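Local coordinates for phage-like element PBSX protein XepA (Bacillus subtilis, PDB 6IA5), which is a pentameric protein encoded in a prophage lytic cassette, of unknown function and apparently not involved in host cell lysis, at the interface of chains A and B. Residues are numbered along the deposited sequence; one frame, centred on the assembly and turned at random. Chains: chain A/B, Phage-like element PBSX protein XepA.

The interface of chains A and B. Residues chain A 22-23, 28, 30; chain B 36, 39-41, 65, 67, 137-139.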
# COMPACT_ATOMS: atom_id res chain seq x y z
N TYR A 22 0.89 1.95 38.50
CA TYR A 22 0.01 1.14 37.66
C TYR A 22 0.14 -0.32 38.06
O TYR A 22 0.95 -0.66 38.92
CB TYR A 22 0.28 1.39 36.17
CG TYR A 22 1.56 0.80 35.62
CD1 TYR A 22 2.81 1.32 35.94
CD2 TYR A 22 1.52 -0.28 34.73
CE1 TYR A 22 3.99 0.78 35.41
CE2 TYR A 22 2.69 -0.84 34.22
CZ TYR A 22 3.93 -0.30 34.53
OH TYR A 22 5.05 -0.87 33.98
N ARG A 23 -0.66 -1.17 37.40
CA ARG A 23 -0.93 -2.55 37.75
C ARG A 23 -2.00 -2.58 38.85
O ARG A 23 -2.27 -1.57 39.51
CB ARG A 23 0.34 -3.36 38.03
CG ARG A 23 1.38 -3.29 36.92
CD ARG A 23 2.49 -4.32 37.07
NE ARG A 23 3.59 -4.04 36.16
CZ ARG A 23 3.62 -4.42 34.88
NH1 ARG A 23 2.71 -5.25 34.38
NH2 ARG A 23 4.57 -3.96 34.09
N ASP A 28 3.73 -0.68 40.58
CA ASP A 28 4.71 -0.42 39.54
C ASP A 28 4.62 1.06 39.22
O ASP A 28 3.64 1.70 39.58
CB ASP A 28 4.52 -1.36 38.33
CG ASP A 28 5.78 -1.59 37.51
OD1 ASP A 28 6.78 -0.87 37.74
OD2 ASP A 28 5.77 -2.49 36.66
N VAL A 30 5.61 4.44 36.30
CA VAL A 30 5.94 4.82 34.93
C VAL A 30 6.01 6.35 34.88
O VAL A 30 5.20 7.02 35.52
CB VAL A 30 4.92 4.25 33.91
CG1 VAL A 30 3.48 4.75 34.17
CG2 VAL A 30 5.30 4.57 32.47
N LEU B 36 6.11 1.55 28.64
CA LEU B 36 5.74 0.61 29.70
C LEU B 36 5.31 -0.74 29.12
O LEU B 36 5.31 -1.73 29.86
CB LEU B 36 4.65 1.19 30.61
CG LEU B 36 3.19 1.16 30.11
CD1 LEU B 36 2.24 1.57 31.23
CD2 LEU B 36 2.96 2.05 28.87
N VAL B 39 7.78 -3.47 29.82
CA VAL B 39 7.97 -3.88 31.20
C VAL B 39 7.06 -5.09 31.45
O VAL B 39 5.99 -5.18 30.88
CB VAL B 39 7.70 -2.72 32.18
CG1 VAL B 39 7.90 -3.15 33.64
CG2 VAL B 39 8.59 -1.53 31.89
N ALA B 40 7.49 -6.02 32.31
CA ALA B 40 6.63 -7.13 32.69
C ALA B 40 6.61 -7.29 34.21
O ALA B 40 7.54 -6.88 34.90
CB ALA B 40 7.09 -8.39 31.99
N GLU B 41 5.51 -7.86 34.72
CA GLU B 41 5.40 -8.30 36.10
C GLU B 41 5.35 -9.83 36.09
O GLU B 41 4.65 -10.44 35.26
CB GLU B 41 4.10 -7.75 36.69
CG GLU B 41 3.81 -8.27 38.09
CD GLU B 41 2.51 -7.82 38.74
OE1 GLU B 41 1.51 -7.60 38.02
OE2 GLU B 41 2.51 -7.67 39.96
N VAL B 65 -3.09 5.40 35.10
CA VAL B 65 -2.64 4.87 33.82
C VAL B 65 -3.77 4.02 33.25
O VAL B 65 -4.17 3.03 33.85
CB VAL B 65 -1.35 4.05 34.00
CG1 VAL B 65 -0.90 3.46 32.65
CG2 VAL B 65 -0.26 4.94 34.60
N ILE B 67 -5.08 1.35 31.26
CA ILE B 67 -4.54 0.19 30.56
C ILE B 67 -5.41 -0.11 29.32
O ILE B 67 -6.62 -0.26 29.46
CB ILE B 67 -4.47 -1.05 31.50
CG1 ILE B 67 -3.62 -0.79 32.74
CG2 ILE B 67 -3.99 -2.29 30.74
CD1 ILE B 67 -2.25 -0.22 32.47
N GLN B 137 3.39 -10.84 32.69
CA GLN B 137 2.32 -10.02 32.16
C GLN B 137 2.84 -8.61 31.86
O GLN B 137 3.42 -7.96 32.75
CB GLN B 137 1.18 -9.95 33.17
CG GLN B 137 -0.02 -9.14 32.68
CD GLN B 137 -1.15 -9.23 33.68
OE1 GLN B 137 -1.16 -8.55 34.70
NE2 GLN B 137 -2.12 -10.08 33.41
N SER B 138 2.64 -8.15 30.62
CA SER B 138 2.92 -6.78 30.21
C SER B 138 1.61 -6.08 29.89
O SER B 138 0.69 -6.72 29.38
CB SER B 138 3.86 -6.71 29.02
OG SER B 138 5.15 -7.22 29.35
N VAL B 139 1.55 -4.78 30.20
CA VAL B 139 0.39 -3.95 29.85
C VAL B 139 0.90 -2.72 29.10
O VAL B 139 2.07 -2.36 29.22
CB VAL B 139 -0.41 -3.53 31.10
CG1 VAL B 139 -1.08 -4.72 31.76
CG2 VAL B 139 0.48 -2.77 32.11
O HOH W 1 0.57 -6.65 35.60
O HOH W 2 3.91 -3.61 31.36
O HOH W 3 7.62 -4.58 36.82
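Strand 20-22 of chain A ends at A:Tyr22 with an extended backbone, A:Arg23 follows at a positive phi (81°), and both side chains lean onto chain B, where they meet strand 133-140, the 3-10 helix 36-38 and the start of strand 41-44. The patch illustrates how an apolar contact and a water-mediated polar grip can share one subunit contact. A:Tyr22 holds CG in the crowded position between backbone N and carbonyl carbon (chi1 73°). Its ring is sandwiched near the rim, with CB of A:Asp28 over one face and the CD1 methyl of B:Leu36 over the other, while CG2 of B:Val139 meets the ring edge in plane, 3.6 Å from CE2. Beside the ring, A:Val30 and B:Val65 touch tip to tip, CG1 to CG2 at 3.8 Å. The chain of A:Arg23 runs extended to NE, antiparallel to B:Glu41. One face of its guanidinium lies against the B:Ala40-B:Glu41 backbone, and the opposite face against the rim of A:Tyr22. Within chain A, OD2 of A:Asp28 takes NE in a salt bridge of 2.7 Å, a nearly straight hydrogen bond (164° at H); OD2 uses its anti lone pair and lies almost in the guanidinium plane, which should fix the rotation of the group. NH1 makes a weak hydrogen bond of 3.2 Å to the carbonyl O of B:Gln137. Further links pass through water: water 1 lies 2.8 Å from NH1 and also bonds OE1 of both B:Glu41 and B:Gln137, whereas water 2 lies 2.8 Å from NH2 and gathers the carbonyls of B:Leu36, B:Val39 and B:Val139 together with the amide N of B:Val139. NH1 stays 4.5 Å from OE1 of B:Glu41, so their opposite charges probably attract without direct pairing. Repeated around the pentamer, this patch helps to join neighbouring subunits, the tyrosine supplying apolar packing and the arginine a hydrated polar anchor.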